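Long-range contacts in ATP-dependent 6-phosphofructokinase isozyme 2 (Escherichia coli, PDB 3UMP), which phosphorylates D-fructose 6-phosphate to fructose 1,6-bisphosphate with magnesium and ATP, the committing step of glycolysis, and is inhibited allosterically by a second ATP: residues A16-Q21 and H94-A99; L183-Q188 and R220-L225; A49-S54 and R293-D298; L7-S12 and S139-V144. All blocks are in the same frame, centred on the assembly; numbering follows the deposited sequence.

Interaction 1: residues A16-Q21 and H94-A99; sequences ATITPQ and HVHVEA
I18 lays its CG2 methyl against CG and the carboxyl carbon of E98, 3.5 Å from E98 CG, the two side chains crossing at about a right angle. E98 runs extended beyond CG and brings OE2 alongside the P20 ring, 3.5 Å from P20 CA. On the face that carries T17, T19, V95 and V97 the contact is apolar and buried. V95 sits between the threonines: its CG2 lies beside T17 CG2, while its CG1 meets T19 CG2 at 3.8 Å. With each threonine's OG1 opposite the backbone N (chi1 -176° in T17), the methyls are left for the valine and the hydroxyls bond to the carbonyls of T31 and R29. T17 N to H94 O (2.9 Å), H96 N to T17 O and T19 N to H96 O pair the strands in parallel, and E98 N to T19 O and A99 N to P20 O continue past their ends. Water 1, in the H94 ring plane, lies 2.7 Å from H94 ND1 and donates to T17 O; H94 NE2 bonds to Q103. Q21 NE2 rests 3.3 Å from A99 CB and bonds to A99 O of the second subunit, while M108 and F106 of the third subunit pack on T17 and V95. The pair forms the central strands of the projecting four-stranded lid sheet characteristic of PfkB-family sugar kinases, its packing on neighbouring subunits consistent with a role in dimerisation.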
# COMPACT_ATOMS: atom_id res chain seq x y z
N ALA A 16 -7.47 -16.63 -10.53
CA ALA A 16 -8.07 -15.47 -9.91
C ALA A 16 -8.52 -15.85 -8.50
O ALA A 16 -9.33 -16.77 -8.32
CB ALA A 16 -9.25 -14.97 -10.73
N THR A 17 -8.00 -15.14 -7.50
CA THR A 17 -8.29 -15.48 -6.11
C THR A 17 -8.74 -14.23 -5.34
O THR A 17 -8.61 -13.11 -5.84
CB THR A 17 -7.06 -16.12 -5.42
OG1 THR A 17 -7.42 -16.51 -4.09
CG2 THR A 17 -5.89 -15.11 -5.35
N ILE A 18 -9.27 -14.44 -4.14
CA ILE A 18 -9.77 -13.35 -3.31
C ILE A 18 -9.11 -13.45 -1.94
O ILE A 18 -8.89 -14.55 -1.43
CB ILE A 18 -11.30 -13.44 -3.14
CG1 ILE A 18 -12.02 -13.39 -4.50
CG2 ILE A 18 -11.81 -12.34 -2.24
CD1 ILE A 18 -13.44 -13.95 -4.46
N THR A 19 -8.80 -12.30 -1.35
CA THR A 19 -8.26 -12.24 0.00
C THR A 19 -8.79 -10.98 0.67
O THR A 19 -9.12 -10.00 -0.01
CB THR A 19 -6.72 -12.28 -0.02
OG1 THR A 19 -6.22 -12.55 1.30
CG2 THR A 19 -6.15 -10.96 -0.55
N PRO A 20 -8.95 -10.99 2.01
CA PRO A 20 -9.65 -9.86 2.62
C PRO A 20 -8.82 -8.58 2.66
O PRO A 20 -9.39 -7.50 2.52
CB PRO A 20 -9.95 -10.35 4.05
CG PRO A 20 -9.81 -11.85 3.99
CD PRO A 20 -8.74 -12.10 2.97
N GLN A 21 -7.51 -8.70 2.86
CA GLN A 21 -6.65 -7.52 2.99
C GLN A 21 -5.34 -7.76 2.27
O GLN A 21 -4.96 -8.90 2.01
CB GLN A 21 -6.37 -7.20 4.47
CG GLN A 21 -7.60 -7.01 5.35
CD GLN A 21 -8.12 -5.59 5.34
OE1 GLN A 21 -7.49 -4.69 4.77
NE2 GLN A 21 -9.28 -5.37 5.96
N HIS A 94 -4.22 -13.12 -10.41
CA HIS A 94 -5.07 -11.97 -10.24
C HIS A 94 -5.66 -12.05 -8.84
O HIS A 94 -6.35 -13.02 -8.51
CB HIS A 94 -6.19 -12.01 -11.29
CG HIS A 94 -7.18 -10.90 -11.17
ND1 HIS A 94 -8.19 -10.89 -10.24
CD2 HIS A 94 -7.31 -9.75 -11.88
CE1 HIS A 94 -8.91 -9.79 -10.37
NE2 HIS A 94 -8.39 -9.08 -11.36
N VAL A 95 -5.38 -11.04 -8.02
CA VAL A 95 -5.86 -11.02 -6.64
C VAL A 95 -6.84 -9.88 -6.39
O VAL A 95 -6.49 -8.71 -6.52
CB VAL A 95 -4.71 -10.87 -5.64
CG1 VAL A 95 -5.24 -10.95 -4.20
CG2 VAL A 95 -3.64 -11.93 -5.87
N HIS A 96 -8.08 -10.23 -6.03
CA HIS A 96 -9.05 -9.23 -5.60
C HIS A 96 -8.98 -9.04 -4.09
O HIS A 96 -9.09 -10.00 -3.35
CB HIS A 96 -10.47 -9.65 -5.96
CG HIS A 96 -11.50 -8.64 -5.58
ND1 HIS A 96 -11.82 -7.56 -6.38
CD2 HIS A 96 -12.25 -8.51 -4.46
CE1 HIS A 96 -12.74 -6.83 -5.79
NE2 HIS A 96 -13.02 -7.38 -4.61
N VAL A 97 -8.81 -7.80 -3.63
CA VAL A 97 -8.79 -7.51 -2.20
C VAL A 97 -10.16 -7.00 -1.75
O VAL A 97 -10.63 -5.95 -2.19
CB VAL A 97 -7.70 -6.48 -1.85
CG1 VAL A 97 -7.67 -6.27 -0.35
CG2 VAL A 97 -6.32 -6.96 -2.37
N GLU A 98 -10.81 -7.76 -0.87
CA GLU A 98 -12.19 -7.44 -0.47
C GLU A 98 -12.34 -6.07 0.20
O GLU A 98 -13.24 -5.30 -0.12
CB GLU A 98 -12.76 -8.54 0.43
CG GLU A 98 -13.15 -9.79 -0.34
CD GLU A 98 -13.47 -10.99 0.55
OE1 GLU A 98 -14.45 -11.71 0.24
OE2 GLU A 98 -12.73 -11.23 1.53
N ALA A 99 -11.45 -5.76 1.14
CA ALA A 99 -11.57 -4.54 1.95
C ALA A 99 -11.53 -3.25 1.13
O ALA A 99 -12.16 -2.26 1.50
CB ALA A 99 -10.51 -4.52 3.02
O HOH W 1 -9.65 -12.34 -8.54

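Interaction 2: residues L183-Q188 and R220-L225; sequences LVKPNQ and RVVVSL. With ATP (adenosine-5'-triphosphate), chain C; ATP (adenosine-5'-triphosphate), chain I.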
# COMPACT_ATOMS: atom_id res chain seq x y z
N LEU A 183 -2.17 -4.08 -39.62
CA LEU A 183 -2.60 -3.26 -38.49
C LEU A 183 -1.70 -3.52 -37.29
O LEU A 183 -1.44 -4.67 -36.95
CB LEU A 183 -4.04 -3.62 -38.11
CG LEU A 183 -4.63 -2.99 -36.85
CD1 LEU A 183 -4.74 -1.49 -36.99
CD2 LEU A 183 -6.00 -3.60 -36.56
N VAL A 184 -1.25 -2.45 -36.64
CA VAL A 184 -0.57 -2.57 -35.35
C VAL A 184 -1.30 -1.70 -34.30
O VAL A 184 -1.73 -0.59 -34.63
CB VAL A 184 0.92 -2.18 -35.47
CG1 VAL A 184 1.07 -0.73 -35.94
CG2 VAL A 184 1.66 -2.40 -34.16
N LYS A 185 -1.47 -2.20 -33.08
CA LYS A 185 -2.11 -1.43 -32.01
C LYS A 185 -1.19 -1.23 -30.80
O LYS A 185 -1.32 -1.91 -29.79
CB LYS A 185 -3.44 -2.06 -31.52
CG LYS A 185 -4.21 -1.07 -30.57
CD LYS A 185 -5.08 -1.73 -29.49
CE LYS A 185 -4.30 -2.41 -28.37
NZ LYS A 185 -3.22 -1.58 -27.70
N PRO A 186 -0.26 -0.27 -30.91
CA PRO A 186 0.51 0.04 -29.71
C PRO A 186 -0.33 0.93 -28.79
O PRO A 186 -1.10 1.76 -29.27
CB PRO A 186 1.68 0.86 -30.25
CG PRO A 186 1.10 1.60 -31.47
CD PRO A 186 0.05 0.63 -32.05
N ASN A 187 -0.17 0.78 -27.48
CA ASN A 187 -0.64 1.85 -26.60
C ASN A 187 0.42 2.96 -26.59
O ASN A 187 1.39 2.90 -27.36
CB ASN A 187 -1.00 1.34 -25.19
CG ASN A 187 0.21 0.83 -24.42
OD1 ASN A 187 1.36 1.05 -24.82
ND2 ASN A 187 -0.05 0.16 -23.29
N GLN A 188 0.25 3.97 -25.73
CA GLN A 188 1.17 5.11 -25.76
C GLN A 188 2.59 4.75 -25.36
O GLN A 188 3.54 5.20 -26.00
CB GLN A 188 0.66 6.25 -24.89
CG GLN A 188 -0.62 6.88 -25.39
CD GLN A 188 -1.31 7.68 -24.31
OE1 GLN A 188 -2.13 7.15 -23.55
NE2 GLN A 188 -0.96 8.96 -24.21
N ARG A 220 -1.94 0.35 -41.30
CA ARG A 220 -2.76 1.07 -40.34
C ARG A 220 -2.10 1.02 -38.98
O ARG A 220 -1.59 -0.02 -38.57
CB ARG A 220 -4.15 0.43 -40.23
CG ARG A 220 -4.84 0.22 -41.57
CD ARG A 220 -6.01 -0.73 -41.44
NE ARG A 220 -6.59 -1.02 -42.75
CZ ARG A 220 -6.14 -1.97 -43.57
NH1 ARG A 220 -5.10 -2.73 -43.22
NH2 ARG A 220 -6.74 -2.17 -44.74
N VAL A 221 -2.11 2.15 -38.28
CA VAL A 221 -1.60 2.19 -36.92
C VAL A 221 -2.73 2.77 -36.08
O VAL A 221 -3.25 3.83 -36.38
CB VAL A 221 -0.37 3.09 -36.79
CG1 VAL A 221 0.03 3.21 -35.33
CG2 VAL A 221 0.79 2.53 -37.63
N VAL A 222 -3.14 2.03 -35.06
CA VAL A 222 -4.13 2.55 -34.13
C VAL A 222 -3.46 2.71 -32.79
O VAL A 222 -3.12 1.73 -32.14
CB VAL A 222 -5.33 1.62 -33.99
CG1 VAL A 222 -6.29 2.13 -32.89
CG2 VAL A 222 -6.07 1.52 -35.32
N VAL A 223 -3.23 3.95 -32.37
CA VAL A 223 -2.60 4.14 -31.07
C VAL A 223 -3.71 4.24 -30.03
O VAL A 223 -4.54 5.15 -30.08
CB VAL A 223 -1.76 5.41 -31.01
CG1 VAL A 223 -0.97 5.43 -29.70
CG2 VAL A 223 -0.82 5.49 -32.22
N SER A 224 -3.73 3.30 -29.10
CA SER A 224 -4.80 3.32 -28.11
C SER A 224 -4.35 4.14 -26.92
O SER A 224 -3.18 4.10 -26.51
CB SER A 224 -5.25 1.90 -27.75
OG SER A 224 -4.26 1.16 -27.05
N LEU A 225 -5.28 4.92 -26.39
CA LEU A 225 -4.96 5.97 -25.43
C LEU A 225 -5.73 5.83 -24.12
O LEU A 225 -6.02 6.83 -23.47
CB LEU A 225 -5.29 7.32 -26.04
CG LEU A 225 -4.83 7.57 -27.47
CD1 LEU A 225 -5.45 8.86 -28.01
CD2 LEU A 225 -3.31 7.63 -27.49
PG ATP C . -4.20 -3.55 -22.11
O1G ATP C . -3.36 -4.44 -22.97
O2G ATP C . -5.41 -4.40 -21.72
O3G ATP C . -3.53 -3.04 -20.89
PB ATP C . -3.85 -1.37 -23.73
O1B ATP C . -2.92 -0.63 -22.72
O2B ATP C . -3.14 -2.11 -24.90
O3B ATP C . -4.79 -2.40 -22.95
PA ATP C . -5.72 0.80 -23.77
O1A ATP C . -5.42 1.00 -22.30
O2A ATP C . -5.55 2.05 -24.61
O3A ATP C . -4.86 -0.34 -24.38
O5' ATP C . -7.24 0.24 -23.88
C5' ATP C . -7.85 0.06 -25.11
C4' ATP C . -9.15 0.73 -25.31
O4' ATP C . -9.96 0.41 -24.15
C3' ATP C . -9.07 2.19 -25.24
O3' ATP C . -8.77 2.73 -26.46
C2' ATP C . -10.41 2.58 -24.77
O2' ATP C . -11.34 2.41 -25.77
C1' ATP C . -10.69 1.56 -23.75
N9 ATP C . -10.26 2.00 -22.43
C8 ATP C . -9.11 1.66 -21.82
N7 ATP C . -9.11 2.27 -20.61
C5 ATP C . -10.26 2.99 -20.48
C6 ATP C . -10.80 3.80 -19.48
N6 ATP C . -10.05 4.03 -18.21
N1 ATP C . -12.00 4.38 -19.69
C2 ATP C . -12.69 4.19 -20.82
N3 ATP C . -12.20 3.41 -21.80
C4 ATP C . -11.00 2.82 -21.65
PG ATP I . 0.60 -1.96 -20.45
O1G ATP I . -0.62 -1.89 -21.30
O2G ATP I . 1.24 -3.32 -20.76
O3G ATP I . 1.59 -0.86 -20.77
PB ATP I . -0.84 -1.37 -18.11
O1B ATP I . -0.69 -1.93 -16.63
O2B ATP I . -2.27 -1.61 -18.65
O3B ATP I . 0.29 -2.09 -18.95
PA ATP I . 0.36 0.93 -17.15
O1A ATP I . 1.55 0.08 -16.73
O2A ATP I . 0.85 2.24 -17.78
O3A ATP I . -0.51 0.16 -18.14
O5' ATP I . -0.54 1.25 -15.85
C5' ATP I . -1.91 1.39 -15.95
C4' ATP I . -2.61 1.72 -14.72
O4' ATP I . -1.83 1.19 -13.62
C3' ATP I . -2.65 3.17 -14.52
O3' ATP I . -3.86 3.67 -14.94
C2' ATP I . -2.49 3.37 -13.08
O2' ATP I . -3.72 3.39 -12.49
C1' ATP I . -1.74 2.18 -12.62
N9 ATP I . -0.34 2.49 -12.32
C8 ATP I . 0.69 2.38 -13.18
N7 ATP I . 1.82 2.76 -12.53
C5 ATP I . 1.49 3.11 -11.26
C6 ATP I . 2.23 3.56 -10.16
N6 ATP I . 3.72 3.76 -10.26
N1 ATP I . 1.58 3.82 -9.01
C2 ATP I . 0.25 3.65 -8.91
N3 ATP I . -0.47 3.21 -9.94
C4 ATP I . 0.11 2.93 -11.12
O HOH W 2 -2.11 4.33 -23.77
O HOH W 3 -3.97 7.79 -21.86
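K185 and S224 meet over the phosphates of one ATP (chain C): K185 NZ donates to S224 OG at 3.0 Å and to O2B of that ATP at 2.9 Å. The lysine chain bends at its last two torsions (chi3 71°, chi4 51°), which turns NZ back across the serine. S224 OG also lies 2.9 Å from O2A of the same nucleotide. N187 ND2 spans both nucleotides, bonding to O1B of the chain C ATP at 3.0 Å and to O3G of the chain I ATP at 3.2 Å. The other end of that amide, OD1, caps the backbone N of E190, so the N-cap of helix 188-194 fixes the rotation that presents ND2 to the phosphates. K27 of the third subunit reaches both nucleotides, as expected of sites shared between dimeric partners. Behind this shell the two segments run side by side in the same sense, joining the edge strand 183-184 of the parallel sheet of the ribokinase-like fold to strand 221-224. V222 N to V184 O is a nearly straight bond (171°), and S224 N to P186 O at 3.1 Å sets the serine level with N187. V184 CG1 packs beside V221 CG2 on the side of helix 204-215; on the other side L183 CD1 reaches V222 CG2 at 3.7 Å, by M275 of helix 272-287. Just past N187 and S224, Q188 crosses L225, and water 2 joins Q188 N and OE1 to S224 O.

Interaction 3: residues A49-S54 and R293-D298; sequences AHLGGS and RLCSHD. With CS (cesium ion), chain F.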
# COMPACT_ATOMS: atom_id res chain seq x y z
N ALA A 49 -15.40 -13.98 -30.01
CA ALA A 49 -16.58 -14.82 -29.76
C ALA A 49 -17.68 -14.03 -29.05
O ALA A 49 -18.86 -14.16 -29.38
CB ALA A 49 -16.20 -16.04 -28.96
N HIS A 50 -17.30 -13.21 -28.07
CA HIS A 50 -18.30 -12.39 -27.37
C HIS A 50 -19.00 -11.45 -28.35
O HIS A 50 -20.18 -11.11 -28.19
CB HIS A 50 -17.67 -11.57 -26.24
CG HIS A 50 -17.23 -12.39 -25.08
ND1 HIS A 50 -17.46 -13.75 -25.00
CD2 HIS A 50 -16.59 -12.05 -23.94
CE1 HIS A 50 -16.97 -14.21 -23.87
NE2 HIS A 50 -16.43 -13.21 -23.20
N LEU A 51 -18.26 -11.01 -29.37
CA LEU A 51 -18.83 -10.09 -30.35
C LEU A 51 -19.55 -10.78 -31.49
O LEU A 51 -20.05 -10.13 -32.41
CB LEU A 51 -17.75 -9.13 -30.87
CG LEU A 51 -17.06 -8.29 -29.79
CD1 LEU A 51 -15.98 -7.40 -30.41
CD2 LEU A 51 -18.07 -7.44 -29.02
N GLY A 52 -19.63 -12.11 -31.43
CA GLY A 52 -20.42 -12.86 -32.40
C GLY A 52 -19.64 -13.40 -33.58
O GLY A 52 -20.23 -13.97 -34.50
N GLY A 53 -18.32 -13.23 -33.56
CA GLY A 53 -17.49 -13.80 -34.61
C GLY A 53 -16.83 -15.10 -34.18
O GLY A 53 -17.14 -15.64 -33.11
N SER A 54 -15.93 -15.62 -35.00
CA SER A 54 -15.20 -16.83 -34.64
C SER A 54 -13.72 -16.69 -35.01
O SER A 54 -13.38 -16.22 -36.09
CB SER A 54 -15.82 -18.05 -35.33
OG SER A 54 -15.31 -19.25 -34.77
N ARG A 293 -13.49 -9.82 -16.93
CA ARG A 293 -14.49 -10.03 -17.97
C ARG A 293 -14.24 -9.15 -19.18
O ARG A 293 -14.01 -7.95 -19.07
CB ARG A 293 -15.88 -9.76 -17.41
CG ARG A 293 -16.56 -10.97 -16.79
CD ARG A 293 -18.06 -10.79 -16.70
NE ARG A 293 -18.61 -10.18 -17.91
CZ ARG A 293 -19.89 -9.84 -18.07
NH1 ARG A 293 -20.75 -10.03 -17.08
NH2 ARG A 293 -20.29 -9.30 -19.20
N LEU A 294 -14.30 -9.78 -20.35
CA LEU A 294 -14.10 -9.12 -21.64
C LEU A 294 -15.36 -8.41 -22.10
O LEU A 294 -16.42 -8.54 -21.49
CB LEU A 294 -13.63 -10.12 -22.69
CG LEU A 294 -12.32 -10.84 -22.35
CD1 LEU A 294 -11.95 -11.83 -23.44
CD2 LEU A 294 -11.20 -9.83 -22.14
N CYS A 295 -15.24 -7.61 -23.15
CA CYS A 295 -16.38 -6.86 -23.68
C CYS A 295 -17.57 -7.77 -23.94
O CYS A 295 -17.40 -8.92 -24.34
CB CYS A 295 -16.00 -6.18 -25.00
SG CYS A 295 -15.35 -7.32 -26.29
N SER A 296 -18.78 -7.25 -23.72
CA SER A 296 -19.99 -7.98 -24.08
C SER A 296 -20.55 -7.39 -25.37
O SER A 296 -20.32 -6.22 -25.68
CB SER A 296 -21.03 -7.88 -22.98
OG SER A 296 -21.59 -6.58 -22.97
N HIS A 297 -21.31 -8.20 -26.11
CA HIS A 297 -21.88 -7.73 -27.37
C HIS A 297 -22.79 -6.50 -27.22
O HIS A 297 -22.67 -5.53 -27.98
CB HIS A 297 -22.64 -8.86 -28.07
CG HIS A 297 -23.39 -8.43 -29.29
ND1 HIS A 297 -24.68 -7.96 -29.24
CD2 HIS A 297 -23.03 -8.40 -30.60
CE1 HIS A 297 -25.09 -7.66 -30.46
NE2 HIS A 297 -24.10 -7.91 -31.30
N ASP A 298 -23.70 -6.55 -26.26
CA ASP A 298 -24.68 -5.47 -26.10
C ASP A 298 -24.06 -4.15 -25.66
O ASP A 298 -24.47 -3.08 -26.14
CB ASP A 298 -25.80 -5.87 -25.14
CG ASP A 298 -26.60 -7.05 -25.66
OD1 ASP A 298 -26.45 -7.40 -26.85
OD2 ASP A 298 -27.38 -7.63 -24.87
CS CS F . -12.91 -5.75 -17.24
O HOH W 4 -21.50 -11.02 -25.39
O HOH W 5 -14.69 -12.68 -20.43
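Van der Waals packing carries most of this contact, with H50 at its centre. The imidazole presents its edge to C295 O, which lies near the ring plane 3.3 Å from H50 CD2, while L294 CB comes in obliquely at 3.7 Å from the same carbon. L51 supplies the apolar part: its CD2 methyl lies 3.9 Å from C295 SG. That sulfur sits between its own backbone N and carbonyl carbon (chi1 55°), a rotation that faces it to the leucine. H297 CB presses on H50 O at 3.3 Å. Two waters supply the polar links. Water 4 donates to H50 O and accepts from H297 N at 2.9 Å, whereas water 5 accepts from L294 N and bonds only weakly to H50 NE2. Within the second segment H297 ND1 donates to D298 OD1, nearly straight (171°) and in the ring plane, which holds the imidazole's rotation. R293 O binds the cesium ion at 3.1 Å, completing with the carbonyls of S250, V252, A286, N289 and G291 a site that takes potassium. The C-terminal end of helix 40-50, closed by a Schellman motif at G52, thus abuts the start of helix 297-308, N-capped by S296, while A261 and L264 of helix 254-267 pack against L51.

Interaction 4: residues L7-S12 and S139-V144; sequences LTLAPS and SLPPGV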
# COMPACT_ATOMS: atom_id res chain seq x y z
N LEU A 7 -2.44 -15.92 -32.74
CA LEU A 7 -1.25 -16.62 -32.30
C LEU A 7 -0.78 -16.05 -30.98
O LEU A 7 -0.60 -14.84 -30.84
CB LEU A 7 -0.14 -16.49 -33.35
CG LEU A 7 1.20 -17.14 -32.99
CD1 LEU A 7 1.05 -18.64 -32.88
CD2 LEU A 7 2.27 -16.77 -34.01
N THR A 8 -0.57 -16.92 -30.00
CA THR A 8 -0.12 -16.52 -28.68
C THR A 8 1.08 -17.36 -28.33
O THR A 8 0.93 -18.53 -27.99
CB THR A 8 -1.21 -16.81 -27.64
OG1 THR A 8 -2.42 -16.17 -28.04
CG2 THR A 8 -0.81 -16.27 -26.25
N LEU A 9 2.28 -16.80 -28.42
CA LEU A 9 3.48 -17.57 -28.13
C LEU A 9 3.67 -17.78 -26.63
O LEU A 9 4.33 -18.73 -26.20
CB LEU A 9 4.71 -16.89 -28.73
CG LEU A 9 4.65 -16.77 -30.24
CD1 LEU A 9 5.87 -16.02 -30.75
CD2 LEU A 9 4.57 -18.16 -30.87
N ALA A 10 3.08 -16.89 -25.84
CA ALA A 10 3.18 -16.99 -24.39
C ALA A 10 1.80 -17.02 -23.76
O ALA A 10 1.37 -16.02 -23.16
CB ALA A 10 3.98 -15.80 -23.83
N PRO A 11 1.10 -18.16 -23.87
CA PRO A 11 -0.19 -18.26 -23.17
C PRO A 11 -0.03 -18.51 -21.67
O PRO A 11 1.07 -18.81 -21.18
CB PRO A 11 -0.84 -19.49 -23.80
CG PRO A 11 0.30 -20.34 -24.21
CD PRO A 11 1.41 -19.39 -24.63
N SER A 12 -1.13 -18.42 -20.94
CA SER A 12 -1.10 -18.75 -19.52
C SER A 12 -2.43 -19.30 -19.05
O SER A 12 -3.47 -19.07 -19.67
CB SER A 12 -0.74 -17.53 -18.67
OG SER A 12 -1.64 -16.48 -18.92
N SER A 139 3.24 -11.24 -25.25
CA SER A 139 4.69 -11.20 -25.06
C SER A 139 5.43 -12.33 -25.80
O SER A 139 4.81 -13.30 -26.25
CB SER A 139 5.04 -11.26 -23.57
OG SER A 139 4.64 -12.51 -23.02
N LEU A 140 6.75 -12.18 -25.90
CA LEU A 140 7.62 -13.21 -26.47
C LEU A 140 8.17 -14.06 -25.33
O LEU A 140 8.79 -13.53 -24.40
CB LEU A 140 8.77 -12.55 -27.24
CG LEU A 140 9.61 -13.44 -28.17
CD1 LEU A 140 8.82 -13.82 -29.40
CD2 LEU A 140 10.91 -12.74 -28.56
N PRO A 141 7.94 -15.39 -25.38
CA PRO A 141 8.39 -16.30 -24.32
C PRO A 141 9.88 -16.57 -24.43
O PRO A 141 10.45 -16.37 -25.51
CB PRO A 141 7.61 -17.58 -24.61
CG PRO A 141 7.41 -17.56 -26.10
CD PRO A 141 7.22 -16.11 -26.45
N PRO A 142 10.50 -17.04 -23.33
CA PRO A 142 11.90 -17.47 -23.32
C PRO A 142 12.12 -18.51 -24.41
O PRO A 142 11.21 -19.29 -24.69
CB PRO A 142 12.05 -18.15 -21.95
CG PRO A 142 10.99 -17.58 -21.11
CD PRO A 142 9.85 -17.22 -22.01
N GLY A 143 13.31 -18.52 -25.02
CA GLY A 143 13.66 -19.57 -25.96
C GLY A 143 13.48 -19.20 -27.42
O GLY A 143 13.85 -19.97 -28.31
N VAL A 144 12.92 -18.02 -27.68
CA VAL A 144 12.64 -17.59 -29.04
C VAL A 144 13.43 -16.32 -29.39
O VAL A 144 13.15 -15.26 -28.85
CB VAL A 144 11.14 -17.31 -29.25
CG1 VAL A 144 10.85 -16.95 -30.71
CG2 VAL A 144 10.30 -18.51 -28.82
O HOH W 6 2.17 -14.16 -26.69
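Two loops pack against each other here, mainly through apolar groups, at the C-terminal edge of the parallel sheet: segment 7-12 leads out of strand 4-7, and segment 139-144 comes after the neighbouring strand 133-137. P141 makes the closest approach. Its ring lies against the backbone and CB of L9, with CD a snug 3.5 Å from L9 CB and CG 3.3 Å from L9 O. L9 and L140 extend alongside each other and meet through their CD1 methyls at 3.9 Å; L140 reaches this place because CG swings opposite its backbone N (chi1 -167°). Farther along, A10 CB touches S139 OG at 3.5 Å and packs on P141 CB. F118 and L121 of helix 115-126 continue the apolar cluster around L9. A single water joins the two backbones, accepting from A10 N at 3.0 Å and lying 2.8 Å from S139 O, to which it probably donates. The type II turn from P141 to V144, with G143 at its positive-phi position, then leads the chain toward helix 146-158. S12 and S139 both belong to the substrate-binding site. With direct contacts that are van der Waals in kind, some of them carbon against oxygen, and one water between the main chains, the fit of the loops rests on the shape of the proline and leucines.

Overall arrangement
Interaction 4 lies at the ends of strands 4-7 and 133-137 of the main parallel sheet, and interaction 2 uses its edge strand 183-184. The centres of interaction 2 and interaction 4 are about 21 Å apart. Interaction 3 joins helices 40-50 and 297-308, across the chain's centre from interaction 4 and about 24 Å from it. Interaction 1 lies farthest out, in the projecting four-stranded sheet, about 32 Å from interaction 2 between centres; the loop 7-12 runs directly into its strand 12-19. Along the chain, interaction 1 falls within the span of interaction 4, interaction 2 follows both, and interaction 3 brackets interaction 2. Substrate-side loops, nucleotide site, ion-site neighbourhood and lid are thus tied within one kinase domain.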